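Local coordinates for protein diol-dehydratase (Roseburia inulinivorans, PDB 5I2A) that dehydrates 1,2-propanediol as a B12-independent dehydratase of the glycyl radical enzyme family, at residues Tyr127-Gly130 with Ser134-Ala137; Leu400-Ile405 with Lys768-Phe773. All coordinates share one frame; numbering follows the deposited sequence.

Interaction 1 (Tyr127-Gly130 with Ser134-Ala137); sequences YWKG and SELA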
loop_
_atom_site.group_PDB
_atom_site.type_symbol
_atom_site.label_atom_id
_atom_site.label_comp_id
_atom_site.label_asym_id
_atom_site.label_seq_id
_atom_site.Cartn_x
_atom_site.Cartn_y
_atom_site.Cartn_z
ATOM N N TYR A 127 -19.734 6.758 -7.682
ATOM C CA TYR A 127 -18.339 6.514 -7.986
ATOM C C TYR A 127 -17.567 5.870 -6.828
ATOM O O TYR A 127 -16.634 5.101 -7.054
ATOM C CB TYR A 127 -17.648 7.822 -8.372
ATOM C CG TYR A 127 -16.184 7.616 -8.699
ATOM C CD1 TYR A 127 -15.796 7.063 -9.916
ATOM C CD2 TYR A 127 -15.200 7.940 -7.782
ATOM C CE1 TYR A 127 -14.462 6.859 -10.215
ATOM C CE2 TYR A 127 -13.875 7.735 -8.063
ATOM C CZ TYR A 127 -13.510 7.202 -9.285
ATOM O OH TYR A 127 -12.189 7.021 -9.560
ATOM N N TRP A 128 -17.955 6.202 -5.597
ATOM C CA TRP A 128 -17.179 5.833 -4.416
ATOM C C TRP A 128 -17.550 4.467 -3.870
ATOM O O TRP A 128 -16.893 3.963 -2.965
ATOM C CB TRP A 128 -17.315 6.925 -3.332
ATOM C CG TRP A 128 -16.573 8.126 -3.801
ATOM C CD1 TRP A 128 -17.087 9.194 -4.486
ATOM C CD2 TRP A 128 -15.159 8.345 -3.715
ATOM N NE1 TRP A 128 -16.085 10.067 -4.809
ATOM C CE2 TRP A 128 -14.890 9.569 -4.349
ATOM C CE3 TRP A 128 -14.095 7.626 -3.154
ATOM C CZ2 TRP A 128 -13.608 10.096 -4.437
ATOM C CZ3 TRP A 128 -12.827 8.149 -3.238
ATOM C CH2 TRP A 128 -12.591 9.377 -3.876
ATOM N N LYS A 129 -18.586 3.861 -4.441
ATOM C CA LYS A 129 -18.960 2.500 -4.072
ATOM C C LYS A 129 -17.763 1.576 -4.277
ATOM O O LYS A 129 -17.184 1.545 -5.345
ATOM C CB LYS A 129 -20.153 2.017 -4.894
ATOM C CG LYS A 129 -20.583 0.596 -4.588
ATOM C CD LYS A 129 -21.062 0.475 -3.157
ATOM C CE LYS A 129 -21.715 -0.886 -2.904
ATOM N NZ LYS A 129 -22.245 -0.997 -1.514
ATOM N N GLY A 130 -17.377 0.849 -3.237
ATOM C CA GLY A 130 -16.197 0.010 -3.315
ATOM C C GLY A 130 -14.863 0.748 -3.290
ATOM O O GLY A 130 -13.832 0.149 -3.561
ATOM N N SER A 134 -14.083 3.288 4.683
ATOM C CA SER A 134 -14.918 2.534 5.604
ATOM C C SER A 134 -15.088 1.083 5.140
ATOM O O SER A 134 -15.067 0.170 5.955
ATOM C CB SER A 134 -16.290 3.202 5.793
ATOM O OG SER A 134 -17.002 3.295 4.583
ATOM N N GLU A 135 -15.224 0.876 3.834
ATOM C CA GLU A 135 -15.373 -0.484 3.301
ATOM C C GLU A 135 -14.087 -1.306 3.440
ATOM O O GLU A 135 -14.136 -2.470 3.811
ATOM C CB GLU A 135 -15.809 -0.443 1.832
ATOM C CG GLU A 135 -17.271 -0.059 1.639
ATOM C CD GLU A 135 -17.591 0.302 0.193
ATOM O OE1 GLU A 135 -18.139 -0.550 -0.526
ATOM O OE2 GLU A 135 -17.262 1.423 -0.230
ATOM N N LEU A 136 -12.942 -0.707 3.138
ATOM C CA LEU A 136 -11.673 -1.403 3.343
ATOM C C LEU A 136 -11.452 -1.714 4.827
ATOM O O LEU A 136 -11.025 -2.806 5.176
ATOM C CB LEU A 136 -10.505 -0.583 2.787
ATOM C CG LEU A 136 -9.124 -1.231 2.910
ATOM C CD1 LEU A 136 -9.117 -2.596 2.210
ATOM C CD2 LEU A 136 -8.031 -0.326 2.328
ATOM N N ALA A 137 -11.739 -0.749 5.701
ATOM C CA ALA A 137 -11.637 -0.984 7.141
ATOM C C ALA A 137 -12.458 -2.208 7.574
ATOM O O ALA A 137 -11.982 -3.072 8.318
ATOM C CB ALA A 137 -12.093 0.259 7.924
#
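Glu-135 lays its carboxylate against the backbone of Gly-130, closing a short helix-loop-helix connection: the loop after helix 115-125 is weakly tethered to the first turn of helix 133-139. Both oxygens share one amide. Gly-130 N stands 3.1 Å from Glu-135 OE2 and equally 3.1 Å from OE1, with N-H angles of 130° and 134°, a forked, weak pair of hydrogen bonds, the N-H being tilted away from both oxygens. Beyond CG the glutamate chain is extended (chi2 166°), which carries the carboxylate from the helix across to the loop. Its OE2 is also hydrogen-bonded to Thr-132 OG1. Lys-129 crosses Glu-135 at about a right angle, but its NZ, 4.2 Å from Glu-135 OE1, is too distant for a salt bridge and pairs with Glu-94 instead. With an alanine here, the Gly-130 N-H would probably lose both acceptors and the loop its weak tie to the helix. Trp-128 ties the loop to helix 32-43, NE1 bonded to Thr-38 OG1, while one face of its indole receives Tyr-127 CD2, 3.7 Å above the ring plane.

Interaction 2 (Leu400-Ile405 with Lys768-Phe773); sequences LTRTGI and KGLESF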
loop_
_atom_site.group_PDB
_atom_site.type_symbol
_atom_site.label_atom_id
_atom_site.label_comp_id
_atom_site.label_asym_id
_atom_site.label_seq_id
_atom_site.Cartn_x
_atom_site.Cartn_y
_atom_site.Cartn_z
ATOM N N LEU A 400 -14.883 34.211 33.208
ATOM C CA LEU A 400 -15.538 33.634 32.048
ATOM C C LEU A 400 -16.376 32.428 32.455
ATOM O O LEU A 400 -17.506 32.287 32.019
ATOM C CB LEU A 400 -14.523 33.230 30.977
ATOM C CG LEU A 400 -15.124 32.745 29.659
ATOM C CD1 LEU A 400 -15.924 33.849 28.985
ATOM C CD2 LEU A 400 -14.022 32.240 28.729
ATOM N N THR A 401 -15.819 31.563 33.297
ATOM C CA THR A 401 -16.546 30.378 33.727
ATOM C C THR A 401 -17.842 30.767 34.447
ATOM O O THR A 401 -18.876 30.136 34.267
ATOM C CB THR A 401 -15.684 29.492 34.637
ATOM O OG1 THR A 401 -14.486 29.137 33.943
ATOM C CG2 THR A 401 -16.430 28.224 35.027
ATOM N N ARG A 402 -17.775 31.830 35.239
ATOM C CA ARG A 402 -18.927 32.322 35.979
ATOM C C ARG A 402 -20.095 32.696 35.054
ATOM O O ARG A 402 -21.242 32.581 35.450
ATOM C CB ARG A 402 -18.516 33.529 36.833
ATOM C CG ARG A 402 -19.622 34.133 37.688
ATOM C CD ARG A 402 -19.300 35.604 37.888
ATOM N NE ARG A 402 -18.650 35.836 39.143
ATOM C CZ ARG A 402 -17.880 36.877 39.438
ATOM N NH1 ARG A 402 -17.588 37.821 38.548
ATOM N NH2 ARG A 402 -17.380 36.942 40.650
ATOM N N THR A 403 -19.809 33.115 33.820
ATOM C CA THR A 403 -20.899 33.446 32.898
ATOM C C THR A 403 -21.753 32.236 32.554
ATOM O O THR A 403 -22.832 32.396 31.998
ATOM C CB THR A 403 -20.405 34.043 31.562
ATOM O OG1 THR A 403 -19.786 33.014 30.788
ATOM C CG2 THR A 403 -19.444 35.230 31.778
ATOM N N GLY A 404 -21.269 31.028 32.854
ATOM C CA GLY A 404 -22.029 29.828 32.536
ATOM C C GLY A 404 -21.732 29.217 31.171
ATOM O O GLY A 404 -22.268 28.167 30.812
ATOM N N ILE A 405 -20.855 29.865 30.414
ATOM C CA ILE A 405 -20.518 29.411 29.077
ATOM C C ILE A 405 -19.681 28.112 29.070
ATOM O O ILE A 405 -19.517 27.487 28.023
ATOM C CB ILE A 405 -19.774 30.519 28.305
ATOM C CG1 ILE A 405 -19.855 30.284 26.798
ATOM C CG2 ILE A 405 -18.330 30.662 28.793
ATOM C CD1 ILE A 405 -19.245 31.389 25.993
ATOM N N LYS A 768 -14.405 36.841 46.234
ATOM C CA LYS A 768 -14.184 35.702 47.124
ATOM C C LYS A 768 -14.714 34.395 46.513
ATOM O O LYS A 768 -14.152 33.335 46.752
ATOM C CB LYS A 768 -14.821 35.947 48.488
ATOM N N GLY A 769 -15.788 34.477 45.728
ATOM C CA GLY A 769 -16.320 33.311 45.036
ATOM C C GLY A 769 -15.317 32.802 44.008
ATOM O O GLY A 769 -15.042 31.605 43.930
ATOM N N LEU A 770 -14.754 33.730 43.242
ATOM C CA LEU A 770 -13.786 33.402 42.207
ATOM C C LEU A 770 -12.536 32.789 42.830
ATOM O O LEU A 770 -11.955 31.846 42.285
ATOM C CB LEU A 770 -13.431 34.648 41.388
ATOM C CG LEU A 770 -14.542 35.295 40.556
ATOM C CD1 LEU A 770 -14.018 36.505 39.792
ATOM C CD2 LEU A 770 -15.230 34.313 39.593
ATOM N N GLU A 771 -12.148 33.300 43.993
ATOM C CA GLU A 771 -10.946 32.823 44.650
ATOM C C GLU A 771 -11.141 31.423 45.218
ATOM O O GLU A 771 -10.241 30.602 45.129
ATOM C CB GLU A 771 -10.499 33.800 45.750
ATOM C CG GLU A 771 -9.616 34.914 45.194
ATOM C CD GLU A 771 -9.390 36.057 46.167
ATOM O OE1 GLU A 771 -9.624 35.872 47.382
ATOM O OE2 GLU A 771 -8.965 37.143 45.709
ATOM N N SER A 772 -12.301 31.124 45.785
ATOM C CA SER A 772 -12.496 29.768 46.284
ATOM C C SER A 772 -12.704 28.779 45.122
ATOM O O SER A 772 -12.362 27.610 45.248
ATOM C CB SER A 772 -13.661 29.697 47.276
ATOM O OG SER A 772 -14.753 30.437 46.813
ATOM N N PHE A 773 -13.235 29.263 44.001
ATOM C CA PHE A 773 -13.296 28.484 42.760
ATOM C C PHE A 773 -11.889 28.032 42.343
ATOM O O PHE A 773 -11.644 26.836 42.162
ATOM C CB PHE A 773 -13.955 29.310 41.654
ATOM C CG PHE A 773 -13.899 28.690 40.275
ATOM C CD1 PHE A 773 -14.768 27.678 39.915
ATOM C CD2 PHE A 773 -13.007 29.165 39.325
ATOM C CE1 PHE A 773 -14.740 27.136 38.631
ATOM C CE2 PHE A 773 -12.970 28.634 38.042
ATOM C CZ PHE A 773 -13.844 27.613 37.694
#
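Thr-401 and Phe-773 form the buried inner part of a helix-helix contact in the alpha/beta barrel of the glycyl radical enzymes. Helix 391-402 links parallel strands 380-385 and 409-412, helix 766-781 links parallel strands 756-759 and 787-792, and these two beta-alpha-beta crossover helices pack against each other. The end of the phenyl ring does the touching: Phe-773 CZ lies 3.8 Å from Thr-401 CG2, the methyl approaching obliquely. With CG2 anti to the backbone N, the threonine offers its methyl to the ring and leaves OG1 to bond with Leu-407 O and Tyr-410 OH. Phe-790 of strand 787-792 meets the Phe-773 ring edge-to-face, so this side is closed by the sheet. The solvent side is carried by the partly exposed Arg-402, though its atoms lie no farther from their partner. It bends at chi3 (-97°) and lays its guanidinium across the branched end of Leu-770, whose CD2 sits over one face, 3.4 Å above the plane and offset toward the rim. Arg-402 NH2 comes within 3.3 Å of Leu-770 CG and is hydrogen-bonded to Met-764 O, just before helix 766-781. Where helix 391-402 runs out, Gly-404 takes a positive phi of 91°, and Thr-403 folds back on the preceding turn: its OG1 donates to Leu-400 O at 2.7 Å, in the carbonyl plane, the same oxygen also accepting from Thr-403 N.

How the interactions relate
Interactions 1 and 2 lie on opposite sides of the chain's centre, about 49 Å apart between centres and about 33 Å between nearest atoms, and share no helix or strand. They follow one another in the sequence. Interaction 1 is local, tying the loop before helix 133-139 to that helix within the pyruvate formate lyase-like region, close to the second subunit, where Leu-136 packs on Gln-47 of that neighbouring chain. Interaction 2 is long-range: more than 360 residues separate helix 391-402 from helix 766-781, both attached to one mixed five-stranded sheet, and their contact is consistent with holding the glycine radical region onto the larger pyruvate formate lyase-like region.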